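PDB 2FCK: ribosomal-protein-serine acetyltransferase, putative, which is an acetyltransferase of the GNAT family that probably transfers the acetyl group of acetyl-coenzyme A to an N-terminal serine or alanine of a ribosomal protein. Local coordinates for the interface of chains A and B. Sequence-based numbering; all coordinates share one arbitrary frame. Chains: chain A/B, ribosomal-protein-serine acetyltransferase, putative.

Contact 1: the interface of chains A and B. Residues chain A 159, 161-162, 164; chain B 134, 136, 158.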
ATOM      1  N   GLN A 159     -13.511   6.201   0.246  0.50 44.09           N
ATOM      2  CA  GLN A 159     -14.214   5.415  -0.704  0.50 43.21           C
ATOM      3  C   GLN A 159     -14.774   4.092  -0.188  0.50 43.05           C
ATOM      4  O   GLN A 159     -14.280   3.535   0.798  0.50 42.92           O
ATOM      5  CB  GLN A 159     -13.266   5.162  -1.870  0.50 44.64           C
ATOM      6  CG  GLN A 159     -13.972   4.925  -3.137  0.50 45.60           C
ATOM      7  CD  GLN A 159     -14.279   6.168  -3.942  0.50 47.01           C
ATOM      8  OE1 GLN A 159     -14.707   6.061  -5.082  0.50 49.59           O
ATOM      9  NE2 GLN A 159     -14.077   7.341  -3.364  0.50 47.41           N
ATOM     10  N   ALA A 161     -14.380   0.812  -1.735  1.00 45.14           N
ATOM     11  CA  ALA A 161     -13.431   0.350  -2.758  1.00 46.08           C
ATOM     12  C   ALA A 161     -13.578  -1.153  -3.016  1.00 47.07           C
ATOM     13  O   ALA A 161     -13.364  -1.960  -2.108  1.00 48.37           O
ATOM     14  CB  ALA A 161     -12.067   0.669  -2.286  1.00 46.36           C
ATOM     15  N   PRO A 162     -13.881  -1.543  -4.269  1.00 48.71           N
ATOM     16  CA  PRO A 162     -13.964  -2.988  -4.552  1.00 49.32           C
ATOM     17  C   PRO A 162     -12.612  -3.705  -4.406  1.00 49.78           C
ATOM     18  O   PRO A 162     -11.537  -3.090  -4.592  1.00 49.22           O
ATOM     19  CB  PRO A 162     -14.465  -3.053  -6.004  1.00 49.10           C
ATOM     20  CG  PRO A 162     -14.140  -1.746  -6.592  1.00 50.58           C
ATOM     21  CD  PRO A 162     -14.233  -0.733  -5.447  1.00 48.28           C
ATOM     22  N   ARG A 164     -10.824  -4.420  -1.939  1.00 49.01           N
ATOM     23  CA  ARG A 164      -9.844  -3.682  -1.174  1.00 48.56           C
ATOM     24  C   ARG A 164      -9.107  -4.476  -0.051  1.00 48.31           C
ATOM     25  O   ARG A 164      -8.037  -4.091   0.406  1.00 48.01           O
ATOM     26  CB  ARG A 164     -10.507  -2.387  -0.641  1.00 47.26           C
ATOM     27  CG  ARG A 164      -9.580  -1.469   0.091  1.00 48.60           C
ATOM     28  CD  ARG A 164      -8.582  -0.845  -0.904  1.00 48.24           C
ATOM     29  NE  ARG A 164      -7.655  -0.022  -0.165  1.00 48.27           N
ATOM     30  CZ  ARG A 164      -6.711  -0.465   0.642  1.00 47.97           C
ATOM     31  NH1 ARG A 164      -6.545  -1.775   0.834  1.00 55.33           N
ATOM     32  NH2 ARG A 164      -5.930   0.385   1.266  1.00 53.40           N
TER
ATOM     33  N   ARG B 134      -6.371  -6.350  -7.238  1.00 43.66           N
ATOM     34  CA  ARG B 134      -6.649  -4.926  -7.316  1.00 42.57           C
ATOM     35  C   ARG B 134      -5.366  -4.159  -7.608  1.00 42.67           C
ATOM     36  O   ARG B 134      -4.308  -4.455  -7.034  1.00 42.05           O
ATOM     37  CB  ARG B 134      -7.197  -4.427  -5.958  1.00 41.45           C
ATOM     38  CG  ARG B 134      -7.517  -2.924  -5.921  1.00 42.76           C
ATOM     39  CD  ARG B 134      -8.266  -2.517  -4.587  1.00 40.31           C
ATOM     40  NE  ARG B 134      -8.236  -1.045  -4.410  1.00 40.96           N
ATOM     41  CZ  ARG B 134      -9.193  -0.197  -4.797  1.00 41.81           C
ATOM     42  NH1 ARG B 134     -10.320  -0.639  -5.339  1.00 41.47           N
ATOM     43  NH2 ARG B 134      -9.016   1.107  -4.667  1.00 41.19           N
ATOM     44  N   GLU B 136      -4.021   0.042  -7.801  1.00 45.63           N
ATOM     45  CA  GLU B 136      -4.293   1.492  -7.681  1.00 47.11           C
ATOM     46  C   GLU B 136      -3.300   2.327  -8.533  1.00 49.68           C
ATOM     47  O   GLU B 136      -2.076   2.077  -8.513  1.00 51.38           O
ATOM     48  CB  GLU B 136      -4.234   1.898  -6.226  1.00 47.79           C
ATOM     49  CG  GLU B 136      -5.539   1.421  -5.536  1.00 47.38           C
ATOM     50  CD  GLU B 136      -5.637   1.815  -4.058  1.00 49.53           C
ATOM     51  OE1 GLU B 136      -4.692   2.433  -3.507  1.00 48.40           O
ATOM     52  OE2 GLU B 136      -6.654   1.415  -3.447  1.00 45.12           O
ATOM     53  N   GLU B 158     -11.802   6.802  -8.118  0.50 40.96           N
ATOM     54  CA  GLU B 158     -12.340   6.823  -6.784  0.50 42.19           C
ATOM     55  C   GLU B 158     -12.034   8.204  -6.232  0.50 42.19           C
ATOM     56  O   GLU B 158     -12.465   9.223  -6.758  0.50 42.62           O
ATOM     57  CB  GLU B 158     -11.759   5.686  -5.916  0.50 41.37           C
ATOM     58  CG  GLU B 158     -12.185   4.289  -6.460  0.50 42.92           C
ATOM     59  CD  GLU B 158     -11.570   3.100  -5.762  0.50 42.60           C
ATOM     60  OE1 GLU B 158     -10.817   3.285  -4.783  0.50 45.08           O
ATOM     61  OE2 GLU B 158     -11.869   1.955  -6.188  0.50 42.15           O
TER
HETATM   62  O   HOH W   1      -7.493   2.559  -1.135  1.00 19.87           O
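At this edge of the GNAT acetyltransferase fold, the turn of chain A that follows strand 156-161 brings A:Pro162 and A:Arg164 against B:Arg134 and B:Glu136, which stand two positions apart on strand 134-139. The backbone carbonyl A:Pro162 O accepts a hydrogen bond from B:Arg134 NH1 at 2.8 Å. The donor lies in the carbonyl plane, but the oxygen lies out of the guanidinium plane, and the bond is far from straight. A long arginine suits this place because B:Arg134 runs extended from CG to NE (chi2 172°) and carries its flat guanidinium, with its N-H donors, across to the other chain.

B:Glu136 steadies the head from its own side. Its OE2 receives B:Arg134 NH2 at 2.7 Å and B:Arg134 NE at 3.1 Å, a side-on grip in which the two donors reach one oxygen from opposite faces of the carboxylate plane.

The same oxygen also faces chain A. It forms a longer salt bridge with A:Arg164 NE, 3.7 Å away, and water 1 bridges the pair, lying 2.8 Å from A:Arg164 NE. A bend at chi2 (70°) swings the A:Arg164 chain past B:Arg134, its CD making the touch 3.5 Å from B:Arg134 NE. The two guanidinium planes are nearly parallel, 16° apart, but the groups are offset and do not stack. B:Glu136 OE2, beside both positive groups, probably offsets their repulsion.

Contact 2: the interface of chains A and B. Residues chain A 134, 157-158, 180; chain B 159, 161-162, 164.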
ATOM      1  N   ARG A 134       0.414   9.828   6.045  1.00 43.66           N
ATOM      2  CA  ARG A 134      -0.937   9.355   5.797  1.00 42.57           C
ATOM      3  C   ARG A 134      -1.095   7.931   6.315  1.00 42.67           C
ATOM      4  O   ARG A 134      -0.204   7.089   6.130  1.00 42.05           O
ATOM      5  CB  ARG A 134      -1.211   9.335   4.275  1.00 41.45           C
ATOM      6  CG  ARG A 134      -2.615   8.839   3.892  1.00 42.76           C
ATOM      7  CD  ARG A 134      -2.908   9.040   2.350  1.00 40.31           C
ATOM      8  NE  ARG A 134      -4.088   8.240   1.942  1.00 40.96           N
ATOM      9  CZ  ARG A 134      -5.346   8.685   1.886  1.00 41.81           C
ATOM     10  NH1 ARG A 134      -5.634   9.953   2.144  1.00 41.47           N
ATOM     11  NH2 ARG A 134      -6.332   7.853   1.594  1.00 41.19           N
ATOM     12  N   ARG A 157     -13.807   9.375   6.242  1.00 42.39           N
ATOM     13  CA  ARG A 157     -14.214   8.356   5.280  1.00 42.76           C
ATOM     14  C   ARG A 157     -13.950   8.820   3.872  1.00 42.18           C
ATOM     15  O   ARG A 157     -14.243   9.981   3.513  1.00 40.90           O
ATOM     16  CB  ARG A 157     -15.702   8.041   5.481  1.00 43.69           C
ATOM     17  CG  ARG A 157     -16.261   7.067   4.470  1.00 45.72           C
ATOM     18  CD  ARG A 157     -17.756   7.232   4.376  1.00 51.58           C
ATOM     19  NE  ARG A 157     -18.395   5.943   4.642  1.00 54.31           N
ATOM     20  CZ  ARG A 157     -18.684   5.066   3.684  1.00 54.07           C
ATOM     21  NH1 ARG A 157     -19.243   3.900   3.985  1.00 55.96           N
ATOM     22  NH2 ARG A 157     -18.408   5.359   2.431  1.00 55.74           N
ATOM     23  N   GLU A 158     -13.397   7.909   3.073  0.50 40.96           N
ATOM     24  CA  GLU A 158     -13.269   8.127   1.656  0.50 42.19           C
ATOM     25  C   GLU A 158     -14.138   7.076   0.991  0.50 42.19           C
ATOM     26  O   GLU A 158     -15.346   7.014   1.189  0.50 42.62           O
ATOM     27  CB  GLU A 158     -11.795   8.065   1.200  0.50 41.37           C
ATOM     28  CG  GLU A 158     -10.962   9.225   1.825  0.50 42.92           C
ATOM     29  CD  GLU A 158      -9.478   9.188   1.548  0.50 42.60           C
ATOM     30  OE1 GLU A 158      -9.014   8.292   0.812  0.50 45.08           O
ATOM     31  OE2 GLU A 158      -8.769  10.093   2.055  0.50 42.15           O
ATOM     32  N   ILE A 180      -4.479  12.036   8.378  1.00 46.61           N
ATOM     33  CA  ILE A 180      -3.268  12.780   8.081  1.00 48.01           C
ATOM     34  C   ILE A 180      -2.846  13.600   9.295  1.00 48.68           C
ATOM     35  O   ILE A 180      -3.677  13.888  10.163  1.00 48.53           O
ATOM     36  CB  ILE A 180      -3.372  13.692   6.835  1.00 48.40           C
ATOM     37  CG1 ILE A 180      -4.304  14.881   7.086  1.00 49.27           C
ATOM     38  CG2 ILE A 180      -3.768  12.852   5.602  1.00 47.68           C
ATOM     39  CD1 ILE A 180      -4.462  15.838   5.870  1.00 47.54           C
TER
ATOM     40  N   GLN B 159     -11.229   8.242  -5.200  0.50 44.09           N
ATOM     41  CA  GLN B 159     -11.155   9.396  -4.375  0.50 43.21           C
ATOM     42  C   GLN B 159     -10.138  10.451  -4.800  0.50 43.05           C
ATOM     43  O   GLN B 159      -9.159  10.149  -5.491  0.50 42.92           O
ATOM     44  CB  GLN B 159     -10.854   8.920  -2.960  0.50 44.64           C
ATOM     45  CG  GLN B 159     -11.338   9.851  -1.931  0.50 45.60           C
ATOM     46  CD  GLN B 159     -12.760   9.617  -1.472  0.50 47.01           C
ATOM     47  OE1 GLN B 159     -13.192  10.226  -0.504  0.50 49.59           O
ATOM     48  NE2 GLN B 159     -13.493   8.755  -2.157  0.50 47.41           N
ATOM     49  N   ALA B 161      -7.637  12.041  -2.673  1.00 45.14           N
ATOM     50  CA  ALA B 161      -7.117  11.646  -1.356  1.00 46.08           C
ATOM     51  C   ALA B 161      -5.987  12.575  -0.902  1.00 47.07           C
ATOM     52  O   ALA B 161      -4.945  12.649  -1.559  1.00 48.37           O
ATOM     53  CB  ALA B 161      -6.639  10.251  -1.460  1.00 46.36           C
ATOM     54  N   PRO B 162      -6.156  13.241   0.257  1.00 48.71           N
ATOM     55  CA  PRO B 162      -5.054  14.090   0.744  1.00 49.32           C
ATOM     56  C   PRO B 162      -3.800  13.286   1.120  1.00 49.78           C
ATOM     57  O   PRO B 162      -3.891  12.097   1.503  1.00 49.22           O
ATOM     58  CB  PRO B 162      -5.644  14.793   1.977  1.00 49.10           C
ATOM     59  CG  PRO B 162      -6.775  13.956   2.404  1.00 50.58           C
ATOM     60  CD  PRO B 162      -7.341  13.328   1.127  1.00 48.28           C
ATOM     61  N   ARG B 164      -1.677  11.718  -0.564  1.00 49.01           N
ATOM     62  CA  ARG B 164      -1.641  10.387  -1.126  1.00 48.56           C
ATOM     63  C   ARG B 164      -0.313   9.975  -1.835  1.00 48.31           C
ATOM     64  O   ARG B 164      -0.026   8.799  -2.021  1.00 48.01           O
ATOM     65  CB  ARG B 164      -2.878  10.201  -2.040  1.00 47.26           C
ATOM     66  CG  ARG B 164      -3.026   8.829  -2.615  1.00 48.60           C
ATOM     67  CD  ARG B 164      -3.395   7.837  -1.494  1.00 48.24           C
ATOM     68  NE  ARG B 164      -3.461   6.511  -2.061  1.00 48.27           N
ATOM     69  CZ  ARG B 164      -2.429   5.801  -2.472  1.00 47.97           C
ATOM     70  NH1 ARG B 164      -1.192   6.292  -2.383  1.00 55.33           N
ATOM     71  NH2 ARG B 164      -2.617   4.605  -2.978  1.00 53.40           N
TER
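Strands 134-139 and 156-161 of chain A, with the C-terminal loop after strand 170-179, meet strand 156-161 of chain B and the turn that follows it. A:Glu158 packs against B:Gln159. The side chain of B:Gln159 crosses the aliphatic part of A:Glu158, with B:Gln159 CG 3.6 Å from A:Glu158 CB, and its amide plane is turned 18° from that of the carboxylate. B:Gln159 bends at chi2 (89°), which folds the amide over its neighbour; a flat, uncharged group suits a place beside an acid's methylenes.

A:Glu158 continues extended beyond CG (chi2 175°), and its carboxylate meets the guanidinium of A:Arg134 end-on. A:Arg134 NH2 binds A:Glu158 OE1 at 2.8 Å, while A:Arg134 NH1 reaches A:Glu158 OE2 at 3.1 Å on its syn lone pair. Held by two nitrogens, the arginine head has its rotation fixed within chain A, which helps position NH1 for its hydrogen bond to B:Pro162 O.

Small and apolar groups of chain B pack beside this ion pair. B:Ala161 CB touches both partners, 3.9 Å from A:Arg134 CZ and 3.8 Å from A:Glu158 OE1; its short methyl probably lets the paired heads lie close to the strand. The ring of B:Pro162 follows, its CD 3.7 Å from A:Glu158 OE2. Beyond it, A:Ile180 CG2 lies 4.2 Å from B:Pro162 O and borders the carbonyl on that side.

In the fold, the site draws together two strands of chain A and its C-terminal segment, on the flank of the domain turned towards chain B.

Contact 1 and contact 2 are two-fold related parts of one interface, their C-alpha centres about 12 Å apart. Each pairs strands 134-139 and 156-161 of one chain with strand 156-161 and the following turn of the other; residues 134, 158, 159, 161, 162 and 164 appear in both, chains exchanged. Contact 1 adds B:Glu136 and its water, contact 2 A:Arg157 and A:Ile180, next to the C-terminus. Strand 156-161 carries the glutamate that holds the arginine, and the turn after it offers the carbonyl bound across, so one surface serves twice, as in a symmetric dimer, though the structure alone does not show it in solution.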